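Local coordinates for protein hydrolase, alpha/beta hydrolase FOLD family (Staphylococcus aureus, PDB 2XMZ) that probably catalyses formation of 2-succinyl-6-hydroxy-2,4-cyclohexadiene-1-carboxylate, as the lyase MenH of menaquinone biosynthesis, at residues A[20-25]-A[46-51]; A[93-98]-A[115-120]; A[111-116]-A[208-213]; A[201-206]-A[229-234]; A[216-221]-A[243-248]. One frame throughout, in Å; residues are numbered along the deposited sequence.

Contact 1. Residues A[20-25]-A[46-51]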
# COMPACT_ATOMS: atom_id res chain seq x y z
N VAL A 20 5.70 -9.68 -0.16
CA VAL A 20 4.63 -9.35 -1.09
C VAL A 20 4.35 -7.86 -0.96
O VAL A 20 3.96 -7.39 0.11
CB VAL A 20 3.34 -10.15 -0.81
CG1 VAL A 20 2.25 -9.80 -1.82
CG2 VAL A 20 3.61 -11.69 -0.83
N PHE A 21 4.56 -7.13 -2.07
CA PHE A 21 4.40 -5.67 -2.07
C PHE A 21 3.08 -5.24 -2.68
O PHE A 21 2.75 -5.61 -3.82
CB PHE A 21 5.51 -5.00 -2.89
CG PHE A 21 6.83 -4.95 -2.21
CD1 PHE A 21 7.14 -3.92 -1.34
CD2 PHE A 21 7.78 -5.93 -2.47
CE1 PHE A 21 8.37 -3.87 -0.70
CE2 PHE A 21 9.04 -5.87 -1.87
CZ PHE A 21 9.33 -4.85 -0.97
N LEU A 22 2.37 -4.41 -1.92
CA LEU A 22 1.18 -3.69 -2.42
C LEU A 22 1.45 -2.19 -2.53
O LEU A 22 1.97 -1.58 -1.60
CB LEU A 22 -0.05 -3.94 -1.51
CG LEU A 22 -0.43 -5.40 -1.22
CD1 LEU A 22 -1.69 -5.48 -0.32
CD2 LEU A 22 -0.63 -6.19 -2.52
N HIS A 23 1.10 -1.61 -3.67
CA HIS A 23 1.38 -0.21 -3.97
C HIS A 23 0.23 0.69 -3.48
O HIS A 23 -0.75 0.20 -2.92
CB HIS A 23 1.51 -0.05 -5.49
CG HIS A 23 0.27 -0.50 -6.22
ND1 HIS A 23 -0.80 0.33 -6.45
CD2 HIS A 23 -0.09 -1.72 -6.70
CE1 HIS A 23 -1.76 -0.34 -7.05
NE2 HIS A 23 -1.36 -1.59 -7.21
N GLY A 24 0.35 1.99 -3.75
CA GLY A 24 -0.66 2.96 -3.36
C GLY A 24 -1.54 3.41 -4.54
O GLY A 24 -1.33 2.98 -5.68
N PHE A 25 -2.50 4.27 -4.24
CA PHE A 25 -3.43 4.82 -5.20
C PHE A 25 -2.71 5.59 -6.31
O PHE A 25 -1.70 6.27 -6.06
CB PHE A 25 -4.43 5.73 -4.50
CG PHE A 25 -5.44 6.34 -5.43
CD1 PHE A 25 -6.39 5.53 -6.06
CD2 PHE A 25 -5.44 7.70 -5.69
CE1 PHE A 25 -7.32 6.06 -6.92
CE2 PHE A 25 -6.38 8.26 -6.57
CZ PHE A 25 -7.32 7.44 -7.19
N ILE A 46 7.15 -10.78 -4.47
CA ILE A 46 5.97 -10.67 -5.30
C ILE A 46 5.49 -9.23 -5.27
O ILE A 46 5.46 -8.58 -4.23
CB ILE A 46 4.82 -11.58 -4.80
CG1 ILE A 46 5.21 -13.05 -4.91
CG2 ILE A 46 3.52 -11.32 -5.61
CD1 ILE A 46 4.26 -13.99 -4.17
N THR A 47 5.12 -8.72 -6.44
CA THR A 47 4.44 -7.45 -6.48
C THR A 47 3.08 -7.75 -7.05
O THR A 47 2.97 -8.60 -7.94
CB THR A 47 5.18 -6.42 -7.35
OG1 THR A 47 5.31 -6.92 -8.68
CG2 THR A 47 6.57 -6.09 -6.76
N ILE A 48 2.07 -7.04 -6.55
CA ILE A 48 0.70 -7.20 -7.01
C ILE A 48 0.13 -5.81 -7.33
O ILE A 48 0.20 -4.88 -6.52
CB ILE A 48 -0.19 -7.88 -5.94
CG1 ILE A 48 0.40 -9.23 -5.51
CG2 ILE A 48 -1.63 -8.07 -6.48
CD1 ILE A 48 -0.31 -9.84 -4.25
N ASP A 49 -0.41 -5.70 -8.53
CA ASP A 49 -1.20 -4.56 -8.93
C ASP A 49 -2.63 -4.72 -8.44
O ASP A 49 -3.28 -5.73 -8.73
CB ASP A 49 -1.19 -4.42 -10.46
CG ASP A 49 0.10 -3.82 -10.97
OD1 ASP A 49 0.88 -3.32 -10.15
OD2 ASP A 49 0.34 -3.87 -12.19
N LEU A 50 -3.12 -3.75 -7.69
CA LEU A 50 -4.44 -3.82 -7.09
C LEU A 50 -5.50 -3.42 -8.15
O LEU A 50 -5.15 -2.85 -9.20
CB LEU A 50 -4.50 -2.93 -5.83
CG LEU A 50 -3.64 -3.49 -4.66
CD1 LEU A 50 -3.31 -2.44 -3.60
CD2 LEU A 50 -4.33 -4.72 -4.03
N PRO A 51 -6.78 -3.76 -7.88
CA PRO A 51 -7.83 -3.52 -8.87
C PRO A 51 -7.80 -2.09 -9.43
O PRO A 51 -7.73 -1.09 -8.67
CB PRO A 51 -9.11 -3.74 -8.06
CG PRO A 51 -8.70 -4.80 -7.06
CD PRO A 51 -7.30 -4.41 -6.66
O HOH W 1 2.72 -3.45 -5.73

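Contact 2. Residues A[93-98]-A[115-120]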
# COMPACT_ATOMS: atom_id res chain seq x y z
N GLY A 93 -2.45 0.50 -0.48
CA GLY A 93 -2.07 -0.90 -0.34
C GLY A 93 -1.90 -1.38 1.09
O GLY A 93 -2.04 -2.58 1.37
N GLY A 94 -1.60 -0.46 2.01
CA GLY A 94 -1.54 -0.78 3.43
C GLY A 94 -2.91 -0.98 4.02
O GLY A 94 -3.06 -1.74 4.98
N ARG A 95 -3.91 -0.30 3.44
CA ARG A 95 -5.30 -0.49 3.88
C ARG A 95 -5.76 -1.88 3.48
O ARG A 95 -6.39 -2.59 4.25
CB ARG A 95 -6.24 0.58 3.30
CG ARG A 95 -5.86 2.02 3.74
CD ARG A 95 -6.90 3.07 3.34
NE ARG A 95 -6.99 3.37 1.90
CZ ARG A 95 -7.94 2.89 1.08
NH1 ARG A 95 -8.87 2.06 1.55
NH2 ARG A 95 -7.98 3.28 -0.20
N VAL A 96 -5.39 -2.27 2.27
CA VAL A 96 -5.60 -3.63 1.82
C VAL A 96 -4.81 -4.63 2.70
O VAL A 96 -5.36 -5.66 3.08
CB VAL A 96 -5.28 -3.78 0.32
CG1 VAL A 96 -5.35 -5.24 -0.12
CG2 VAL A 96 -6.23 -2.93 -0.49
N ALA A 97 -3.57 -4.32 3.04
CA ALA A 97 -2.77 -5.26 3.83
C ALA A 97 -3.33 -5.42 5.23
O ALA A 97 -3.36 -6.53 5.78
CB ALA A 97 -1.28 -4.84 3.87
N LEU A 98 -3.82 -4.33 5.81
CA LEU A 98 -4.46 -4.45 7.14
C LEU A 98 -5.73 -5.29 7.05
O LEU A 98 -5.95 -6.18 7.87
CB LEU A 98 -4.81 -3.05 7.69
CG LEU A 98 -3.67 -2.34 8.41
CD1 LEU A 98 -4.02 -0.86 8.61
CD2 LEU A 98 -3.41 -2.97 9.74
N SER A 115 3.00 4.28 5.82
CA SER A 115 2.14 5.46 5.63
C SER A 115 0.69 5.08 5.32
O SER A 115 0.13 5.50 4.31
CB SER A 115 2.73 6.33 4.52
OG SER A 115 4.03 6.75 4.86
N THR A 116 0.08 4.29 6.20
CA THR A 116 -1.29 3.83 5.93
C THR A 116 -2.19 4.08 7.14
O THR A 116 -1.76 4.66 8.16
CB THR A 116 -1.28 2.34 5.50
OG1 THR A 116 -2.53 1.98 4.91
CG2 THR A 116 -0.98 1.37 6.67
N SER A 117 -3.43 3.61 7.04
CA SER A 117 -4.36 3.69 8.15
C SER A 117 -5.36 2.54 8.09
O SER A 117 -5.54 1.90 7.02
CB SER A 117 -5.10 5.04 8.13
OG SER A 117 -6.18 4.96 7.25
N PRO A 118 -5.99 2.23 9.23
CA PRO A 118 -6.99 1.19 9.29
C PRO A 118 -8.38 1.73 8.96
O PRO A 118 -9.38 1.10 9.28
CB PRO A 118 -6.92 0.71 10.77
CG PRO A 118 -5.90 1.56 11.42
CD PRO A 118 -5.72 2.77 10.57
N GLY A 119 -8.41 2.89 8.31
CA GLY A 119 -9.64 3.52 7.91
C GLY A 119 -10.07 4.56 8.92
O GLY A 119 -9.30 4.96 9.81
N ILE A 120 -11.32 4.97 8.79
CA ILE A 120 -11.82 6.11 9.54
C ILE A 120 -12.79 5.60 10.60
O ILE A 120 -13.69 4.81 10.30
CB ILE A 120 -12.42 7.16 8.56
CG1 ILE A 120 -11.32 7.69 7.64
CG2 ILE A 120 -13.11 8.30 9.30
CD1 ILE A 120 -11.78 8.51 6.49

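Contact 3. Residues A[111-116]-A[208-213]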
# COMPACT_ATOMS: atom_id res chain seq x y z
N LEU A 111 3.78 -8.54 8.91
CA LEU A 111 3.04 -7.46 8.28
C LEU A 111 3.87 -6.19 8.25
O LEU A 111 4.51 -5.84 9.22
CB LEU A 111 1.72 -7.22 9.01
CG LEU A 111 0.77 -6.18 8.44
CD1 LEU A 111 0.23 -6.56 7.02
CD2 LEU A 111 -0.37 -5.93 9.42
N ILE A 112 3.88 -5.51 7.10
CA ILE A 112 4.59 -4.22 7.03
C ILE A 112 3.67 -3.18 6.43
O ILE A 112 3.05 -3.39 5.38
CB ILE A 112 5.95 -4.26 6.25
CG1 ILE A 112 6.87 -5.31 6.83
CG2 ILE A 112 6.63 -2.90 6.37
CD1 ILE A 112 8.14 -5.65 5.95
N LEU A 113 3.61 -2.05 7.12
CA LEU A 113 2.71 -0.98 6.79
C LEU A 113 3.50 0.32 6.63
O LEU A 113 4.21 0.74 7.56
CB LEU A 113 1.69 -0.81 7.92
CG LEU A 113 0.91 -2.10 8.27
CD1 LEU A 113 0.03 -1.84 9.47
CD2 LEU A 113 0.06 -2.57 7.10
N GLU A 114 3.36 0.95 5.48
CA GLU A 114 4.03 2.21 5.22
C GLU A 114 2.99 3.27 4.97
O GLU A 114 2.17 3.18 4.02
CB GLU A 114 4.98 2.12 4.01
CG GLU A 114 5.66 3.47 3.70
CD GLU A 114 6.25 3.56 2.31
OE1 GLU A 114 6.18 2.58 1.54
OE2 GLU A 114 6.77 4.65 1.96
N SER A 115 3.00 4.28 5.82
CA SER A 115 2.14 5.46 5.63
C SER A 115 0.69 5.08 5.32
O SER A 115 0.13 5.50 4.31
CB SER A 115 2.73 6.33 4.52
OG SER A 115 4.03 6.75 4.86
N THR A 116 0.08 4.29 6.20
CA THR A 116 -1.29 3.83 5.93
C THR A 116 -2.19 4.08 7.14
O THR A 116 -1.76 4.66 8.16
CB THR A 116 -1.28 2.34 5.50
OG1 THR A 116 -2.53 1.98 4.91
CG2 THR A 116 -0.98 1.37 6.67
N VAL A 208 0.69 -11.20 14.20
CA VAL A 208 1.99 -11.43 13.56
C VAL A 208 2.92 -10.24 13.83
O VAL A 208 2.44 -9.14 14.09
CB VAL A 208 1.87 -11.73 12.03
CG1 VAL A 208 1.10 -13.05 11.80
CG2 VAL A 208 1.22 -10.57 11.27
N PRO A 209 4.24 -10.47 13.79
CA PRO A 209 5.13 -9.32 13.90
C PRO A 209 4.79 -8.28 12.84
O PRO A 209 4.63 -8.62 11.67
CB PRO A 209 6.51 -9.92 13.66
CG PRO A 209 6.37 -11.38 14.18
CD PRO A 209 4.96 -11.76 13.82
N THR A 210 4.69 -7.02 13.25
CA THR A 210 4.25 -5.93 12.36
C THR A 210 5.24 -4.77 12.45
O THR A 210 5.60 -4.32 13.56
CB THR A 210 2.83 -5.46 12.71
OG1 THR A 210 1.92 -6.55 12.54
CG2 THR A 210 2.36 -4.30 11.81
N LEU A 211 5.74 -4.33 11.29
CA LEU A 211 6.56 -3.13 11.23
C LEU A 211 5.70 -2.00 10.68
O LEU A 211 5.09 -2.15 9.66
CB LEU A 211 7.77 -3.32 10.31
CG LEU A 211 8.68 -2.10 10.08
CD1 LEU A 211 9.44 -1.67 11.38
CD2 LEU A 211 9.66 -2.37 8.95
N ILE A 212 5.65 -0.88 11.39
CA ILE A 212 4.90 0.29 10.94
C ILE A 212 5.86 1.44 10.65
O ILE A 212 6.71 1.78 11.48
CB ILE A 212 3.82 0.70 11.97
CG1 ILE A 212 2.82 -0.44 12.16
CG2 ILE A 212 3.15 2.01 11.54
CD1 ILE A 212 2.09 -0.46 13.52
N LEU A 213 5.74 2.02 9.45
CA LEU A 213 6.60 3.10 9.02
C LEU A 213 5.74 4.32 8.72
O LEU A 213 4.68 4.20 8.09
CB LEU A 213 7.41 2.70 7.78
CG LEU A 213 8.21 1.39 7.85
CD1 LEU A 213 8.84 1.06 6.52
CD2 LEU A 213 9.28 1.45 8.93
O HOH W 2 1.68 3.26 8.44

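Contact 4. Residues A[201-206]-A[229-234]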
# COMPACT_ATOMS: atom_id res chain seq x y z
N PRO A 201 -10.89 -1.20 15.65
CA PRO A 201 -11.16 -2.16 16.74
C PRO A 201 -10.72 -3.62 16.47
O PRO A 201 -10.74 -4.43 17.38
CB PRO A 201 -12.68 -2.07 16.93
CG PRO A 201 -13.20 -1.61 15.63
CD PRO A 201 -12.14 -0.76 15.00
N ARG A 202 -10.29 -3.91 15.24
CA ARG A 202 -9.82 -5.26 14.87
C ARG A 202 -8.29 -5.33 14.79
O ARG A 202 -7.74 -6.39 14.53
CB ARG A 202 -10.44 -5.71 13.53
CG ARG A 202 -11.96 -6.04 13.60
CD ARG A 202 -12.30 -7.23 12.66
NE ARG A 202 -13.74 -7.46 12.49
CZ ARG A 202 -14.49 -8.21 13.30
NH1 ARG A 202 -15.79 -8.35 13.05
NH2 ARG A 202 -13.96 -8.83 14.36
N LEU A 203 -7.59 -4.21 15.00
CA LEU A 203 -6.10 -4.20 14.99
C LEU A 203 -5.48 -5.14 16.01
O LEU A 203 -4.41 -5.71 15.76
CB LEU A 203 -5.55 -2.78 15.22
CG LEU A 203 -5.80 -1.76 14.11
CD1 LEU A 203 -5.10 -0.45 14.46
CD2 LEU A 203 -5.37 -2.31 12.73
N LYS A 204 -6.13 -5.27 17.17
CA LYS A 204 -5.68 -6.17 18.22
C LYS A 204 -5.73 -7.64 17.80
O LYS A 204 -5.10 -8.47 18.42
CB LYS A 204 -6.44 -5.95 19.54
CG LYS A 204 -7.93 -6.20 19.48
CD LYS A 204 -8.55 -5.86 20.83
CE LYS A 204 -9.95 -5.33 20.68
NZ LYS A 204 -10.85 -6.35 20.10
N GLU A 205 -6.46 -7.95 16.73
CA GLU A 205 -6.55 -9.31 16.24
C GLU A 205 -5.30 -9.69 15.47
O GLU A 205 -5.06 -10.85 15.26
CB GLU A 205 -7.76 -9.47 15.33
CG GLU A 205 -9.06 -8.94 15.91
CD GLU A 205 -10.25 -9.37 15.09
OE1 GLU A 205 -11.38 -8.95 15.42
OE2 GLU A 205 -10.05 -10.10 14.11
N ILE A 206 -4.52 -8.71 15.04
CA ILE A 206 -3.35 -8.98 14.20
C ILE A 206 -2.22 -9.43 15.12
O ILE A 206 -1.67 -8.61 15.82
CB ILE A 206 -2.93 -7.70 13.40
CG1 ILE A 206 -4.04 -7.26 12.46
CG2 ILE A 206 -1.61 -7.93 12.61
CD1 ILE A 206 -3.71 -5.97 11.75
N ALA A 229 0.35 1.25 16.22
CA ALA A 229 1.38 0.52 16.97
C ALA A 229 0.90 0.13 18.35
O ALA A 229 1.15 -0.99 18.82
CB ALA A 229 2.65 1.33 17.07
N ASN A 230 0.18 1.05 19.01
CA ASN A 230 -0.37 0.81 20.34
C ASN A 230 -1.30 -0.38 20.39
O ASN A 230 -1.42 -1.03 21.43
CB ASN A 230 -1.18 2.02 20.82
CG ASN A 230 -0.33 3.17 21.28
OD1 ASN A 230 0.85 3.00 21.61
ND2 ASN A 230 -0.93 4.36 21.34
N LEU A 231 -1.99 -0.62 19.28
CA LEU A 231 -3.12 -1.55 19.24
C LEU A 231 -2.76 -2.91 18.66
O LEU A 231 -3.37 -3.91 19.01
CB LEU A 231 -4.28 -0.93 18.44
CG LEU A 231 -5.01 0.21 19.20
CD1 LEU A 231 -6.03 0.94 18.31
CD2 LEU A 231 -5.67 -0.31 20.48
N ILE A 232 -1.79 -2.93 17.75
CA ILE A 232 -1.27 -4.19 17.18
C ILE A 232 -0.24 -4.71 18.19
O ILE A 232 0.75 -4.03 18.46
CB ILE A 232 -0.65 -3.96 15.78
CG1 ILE A 232 -1.72 -3.40 14.83
CG2 ILE A 232 0.02 -5.25 15.24
CD1 ILE A 232 -1.20 -3.07 13.43
N PRO A 233 -0.50 -5.90 18.79
CA PRO A 233 0.28 -6.29 19.97
C PRO A 233 1.78 -6.54 19.74
O PRO A 233 2.58 -6.19 20.61
CB PRO A 233 -0.41 -7.58 20.44
CG PRO A 233 -1.14 -8.08 19.27
CD PRO A 233 -1.57 -6.87 18.50
N ASN A 234 2.15 -7.14 18.61
CA ASN A 234 3.58 -7.35 18.27
C ASN A 234 4.03 -6.43 17.13
O ASN A 234 4.31 -6.88 16.01
CB ASN A 234 3.80 -8.82 17.93
CG ASN A 234 3.24 -9.74 18.99
OD1 ASN A 234 3.73 -9.76 20.12
ND2 ASN A 234 2.19 -10.48 18.65
O HOH W 3 0.99 -8.23 16.25

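Contact 5. Residues A[216-221]-A[243-248]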
# COMPACT_ATOMS: atom_id res chain seq x y z
N GLU A 216 8.35 11.42 8.97
CA GLU A 216 8.37 12.46 9.99
C GLU A 216 7.65 13.76 9.57
O GLU A 216 6.96 14.36 10.40
CB GLU A 216 9.82 12.71 10.38
CG GLU A 216 10.14 14.05 10.96
CD GLU A 216 11.54 14.07 11.48
OE1 GLU A 216 11.72 13.62 12.64
OE2 GLU A 216 12.44 14.51 10.74
N TYR A 217 7.77 14.14 8.29
CA TYR A 217 7.05 15.31 7.76
C TYR A 217 5.56 15.05 7.61
O TYR A 217 4.78 15.97 7.43
CB TYR A 217 7.61 15.74 6.40
CG TYR A 217 9.04 16.21 6.43
CD1 TYR A 217 9.62 16.68 7.60
CD2 TYR A 217 9.81 16.18 5.27
CE1 TYR A 217 10.94 17.09 7.62
CE2 TYR A 217 11.13 16.60 5.29
CZ TYR A 217 11.69 17.05 6.46
OH TYR A 217 13.00 17.46 6.45
N ASP A 218 5.16 13.79 7.66
CA ASP A 218 3.79 13.43 7.38
C ASP A 218 3.03 13.26 8.72
O ASP A 218 2.70 12.15 9.16
CB ASP A 218 3.80 12.18 6.46
CG ASP A 218 2.43 11.73 6.06
OD1 ASP A 218 1.44 12.47 6.24
OD2 ASP A 218 2.34 10.56 5.59
N GLU A 219 2.76 14.39 9.36
CA GLU A 219 2.17 14.44 10.70
C GLU A 219 0.94 13.54 10.87
O GLU A 219 0.86 12.79 11.83
CB GLU A 219 1.84 15.89 11.09
CG GLU A 219 0.81 16.61 10.16
CD GLU A 219 1.11 16.54 8.65
OE1 GLU A 219 2.08 17.16 8.17
OE2 GLU A 219 0.35 15.86 7.93
N LYS A 220 0.02 13.61 9.92
CA LYS A 220 -1.23 12.88 10.02
C LYS A 220 -0.96 11.39 10.10
O LYS A 220 -1.54 10.70 10.92
CB LYS A 220 -2.15 13.20 8.84
CG LYS A 220 -3.41 12.33 8.76
CD LYS A 220 -4.21 12.63 7.47
CE LYS A 220 -5.26 11.56 7.21
NZ LYS A 220 -5.79 11.67 5.81
N PHE A 221 -0.10 10.89 9.22
CA PHE A 221 0.15 9.46 9.23
C PHE A 221 1.11 9.02 10.35
O PHE A 221 1.04 7.87 10.80
CB PHE A 221 0.49 8.96 7.82
CG PHE A 221 -0.71 8.93 6.91
CD1 PHE A 221 -1.10 10.08 6.20
CD2 PHE A 221 -1.50 7.78 6.81
CE1 PHE A 221 -2.22 10.06 5.39
CE2 PHE A 221 -2.61 7.75 5.99
CZ PHE A 221 -2.98 8.91 5.27
N THR A 243 11.32 12.65 5.74
CA THR A 243 10.50 12.15 4.63
C THR A 243 9.02 12.43 4.86
O THR A 243 8.58 12.55 6.00
CB THR A 243 10.65 10.62 4.37
OG1 THR A 243 10.39 9.89 5.57
CG2 THR A 243 12.05 10.29 3.86
N GLY A 244 8.27 12.51 3.77
CA GLY A 244 6.82 12.61 3.84
C GLY A 244 6.13 11.27 3.67
O GLY A 244 6.57 10.24 4.22
N HIS A 245 5.06 11.28 2.91
CA HIS A 245 4.16 10.14 2.84
C HIS A 245 4.81 8.93 2.15
O HIS A 245 4.76 7.80 2.67
CB HIS A 245 2.89 10.54 2.11
CG HIS A 245 1.76 9.60 2.32
ND1 HIS A 245 1.13 9.44 3.54
CD2 HIS A 245 1.10 8.79 1.45
CE1 HIS A 245 0.16 8.55 3.41
NE2 HIS A 245 0.10 8.16 2.16
N THR A 246 5.41 9.16 0.99
CA THR A 246 5.99 8.06 0.19
C THR A 246 7.46 7.88 0.55
O THR A 246 8.37 8.21 -0.23
CB THR A 246 5.82 8.29 -1.32
OG1 THR A 246 4.55 8.88 -1.59
CG2 THR A 246 5.93 6.97 -2.08
N ILE A 247 7.68 7.33 1.73
CA ILE A 247 9.02 7.09 2.26
C ILE A 247 9.87 6.25 1.30
O ILE A 247 11.02 6.60 1.05
CB ILE A 247 8.99 6.34 3.60
CG1 ILE A 247 7.99 6.95 4.59
CG2 ILE A 247 10.41 6.30 4.21
CD1 ILE A 247 7.65 6.01 5.76
N HIS A 248 9.30 5.18 0.75
CA HIS A 248 10.09 4.26 -0.10
C HIS A 248 10.67 4.94 -1.34
O HIS A 248 11.56 4.41 -2.01
CB HIS A 248 9.32 2.96 -0.44
CG HIS A 248 8.14 3.14 -1.35
ND1 HIS A 248 6.84 3.16 -0.89
CD2 HIS A 248 8.06 3.22 -2.70
CE1 HIS A 248 6.02 3.31 -1.92
NE2 HIS A 248 6.74 3.33 -3.03

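Contact 1. Residues A[20-25]-A[46-51]
Phe21 and Ile46 are joined by a nearly straight backbone hydrogen bond, Phe21 N to Ile46 O at 2.8 Å, within the parallel pair 20-22 and 46-48. Ile48 N returns a longer one to Phe21 O, 3.2 Å. Past this point the strands part, and a water donates to both Phe21 O and Ile48 O. The next link comes from a side chain: Leu50 N donates to His23 NE2 at 2.8 Å, with an angle of 173° at the hydrogen. His23 ND1 donates to Gly24 O in the ring plane, so the imidazole is gripped through both nitrogens and its rotation is fixed. His23 CG stands between its own backbone N and carbonyl carbon (chi1 58°), and the ring beyond it reaches Ile48 O, Asp49 CA and Leu50 N. Leu50 CD1 lies over one ring face, displaced toward the rim.

Apolar contacts fill one face of the sheet. Val20 CG1 meets Ile48 CD1 at 3.5 Å, while Leu22 CD2 runs beside Ile48 CB at 3.8 Å. Phe21 CB and Thr47 CG2 touch more lightly on the other face, at 4.2 Å.

In alpha/beta hydrolases a His-Gly loop after this strand commonly contributes to the oxyanion-hole region, as 23-25 may do here. Asp49 is held by Ser29. Strands 17-22 and 44-48 are the parallel strands of a beta-alpha-beta unit through helix 36-40. Strand 84-90 flanks 20-22 and strand 6-9 touches 46-48; helix 66-77 packs on Val20 and Ile48, helix 92-103 on Leu22 and Leu50.

Contact 2. Residues A[93-98]-A[115-120]
Thr116 presses its side chain against the bare backbone of Gly94, near the start of helix 92-103, and this is the tight part of the contact. Because Gly94 carries no side chain, Thr116 CB comes to 3.8 Å from Gly94 CA, and Thr116 CG2 sits alongside. Thr116 OG1, anti to its own backbone N (chi1 -164°), reaches 3.1 Å from Gly94 C. It also lies 3.0 Å from Arg95 N, but the angle is too poor for a hydrogen bond; the hydroxyl bonds instead to Ser91 O.

One turn further on, Leu98 CD1 is wedged against the chain at 117-118, 3.5 Å from Ser117 O and 3.9 Å from Pro118 CB. The aliphatic start of Arg95 passes the same carbonyl, its CG 3.3 Å from Ser117 O, before the chain bends at chi3; its far end bonds through NH1 to Tyr191 O.

Toward 119-120 the segments separate, and Ile120 is partly exposed. Here the loop holds itself: Ser117 OG accepts from Gly119 N at 3.2 Å, an ST turn.

No hydrogen bond crosses between the segments, so the fit rests on shape and on carbon set against carbonyl oxygen. Ser117 N is buried with no partner in the model, which is probably unfavourable. Gly93 and Ser91 belong to a GxSxG sequence that fits the nucleophile elbow of alpha/beta hydrolases; the loop after strand 110-114 thus packs on the helix leaving that elbow, and the threonine hydroxyl ties it to the backbone of Ser91.

Contact 3. Residues A[111-116]-A[208-213]
Leu111 and Thr210 lie side by side on paired parallel strands, Leu111 CB touching Thr210 OG1 at 3.6 Å. Five backbone bonds join the segments. Leu111 N donates to Pro209 O, Leu211 N to Leu111 O and Leu113 N to Leu211 O, while Leu213 N reaches Leu113 O at 2.7 Å. Ser115 N closes the ladder on Leu213 O at 2.8 Å, almost straight at the hydrogen (178°) but tilted from the carbonyl plane. Leu213 O also accepts from a water at 3.2 Å, and the same water takes the hydrogen of Thr116 N.

The strands run only 7° from parallel, as expected for neighbours in the central sheet of an alpha/beta hydrolase fold. Ile112 and Glu114 turn their backbone groups the other way, to Leu87, Gly89 and Ser91 of the strand and elbow beside them, so 110-114 is bonded along both edges.

Thr210 OG1 donates to Val208 O from above the carbonyl plane, at 3.1 Å. This hydroxyl lies beside the backbone N (chi1 -61°); CG2, anti to that N, touches Leu113 CD1 at 4.1 Å, and Leu113 CD1 also meets Ile212 CG1. On the opposite face Ile112 CG2 packs on Leu211 CD2 at 4.0 Å. The buried Glu114 carboxylate leads away from 208-213 and bonds through OE1 to His248 ND1. Ser115 OG is likewise taken up by His245 O.

Contact 4. Residues A[201-206]-A[229-234]
Leu203 meets Leu231 and Ile232 where a turn ahead of strand 210-215 packs against the end of helix 219-231, the helix of a beta-alpha-beta crossover that leads on to strand 235-240. Leu203 and Leu231 cross at about a right angle, with their CB atoms 3.9 Å apart. Leu203 CB also touches Ile232 CG1, which lies beside the backbone N of its own residue (chi1 -60°); Ile232 CG2, anti to that N, instead meets Ile206 CG2 at 4.1 Å. The two branches of Ile232 thus divide between Leu203 and Ile206.

Carbon-to-oxygen contacts supplement this apolar core. Lys204 CA makes a bent C-H...O contact with Leu231 O, 3.3 Å away, and Pro233 CD lies 3.2 Å from Ile206 O.

Further out, the turn is braced by its own bonds. Glu205 N donates to Arg202 O and Ile206 N to Leu203 O, while on the exposed side the guanidinium of Arg202 meets Glu205 OE1 in its plane, a salt bridge using the syn lone pair. Inward, Leu98 of helix 92-103 packs on Leu203 and Ile206, and Pro118 on Leu203. No direct hydrogen bond spans the segments, but one water does: it donates to Ile206 O at 2.7 Å and accepts from Asn234 N at 2.8 Å.

Contact 5. Residues A[216-221]-A[243-248]
His245 and Asp218 are joined by a short hydrogen bond, ND1 to OD2 at 2.6 Å. The carboxylate oxygen lies close to the ring plane of the histidine; the donor comes in on the syn side of OD2 but well out of the carboxylate plane, the two flat groups being turned 67° apart. Asp218 CG stands anti to its backbone N (chi1 -178°), 3.6 Å from His245 ND1. A backbone bond, Tyr217 N to Thr243 O at 2.9 Å, ties the two loops together beside it.

Aromatic contact follows. His245 sets its edge on Phe221 in a T-shaped stack, centroids 4.4 Å apart, with CE1 above the centre of the phenyl ring. The Tyr217 ring lays one face over Thr243 N, near the rim, on the exposed side.

Asp218 CB packs on Gly244 C at 3.7 Å.

His245 NE2 goes on to bond Ser91 OG, so serine, histidine and aspartate line up as in the Ser-His-Asp triad of alpha/beta hydrolases. The carboxylate fixes ND1 and the phenyl face restrains the ring, leaving NE2 directed at the hydroxyl, an arrangement consistent with a role in catalysis.

In the fold
Contacts 1, 2 and 3 are buried, whereas contacts 4 and 5 are partly exposed. Contacts 1 and 3 are parallel strand pairs of one sheet, about 15 Å apart between centres, and rely on backbone hydrogen bonds, contact 1 adding one to a histidine ring; contact 2, with no hydrogen bond across it, packs helix 92-103 on the loop that continues the strand of contact 3, sharing Ser115 and Thr116. Contacts 4 and 5 lie at the two ends of helix 219-231: the first is apolar with one bridging water, the second polar and aromatic. Leu98 links contacts 2, 3 and 4 through its methyls, and Ser115 OG, probably bonded to His245 O, ties contacts 2 and 3 to the likely active site.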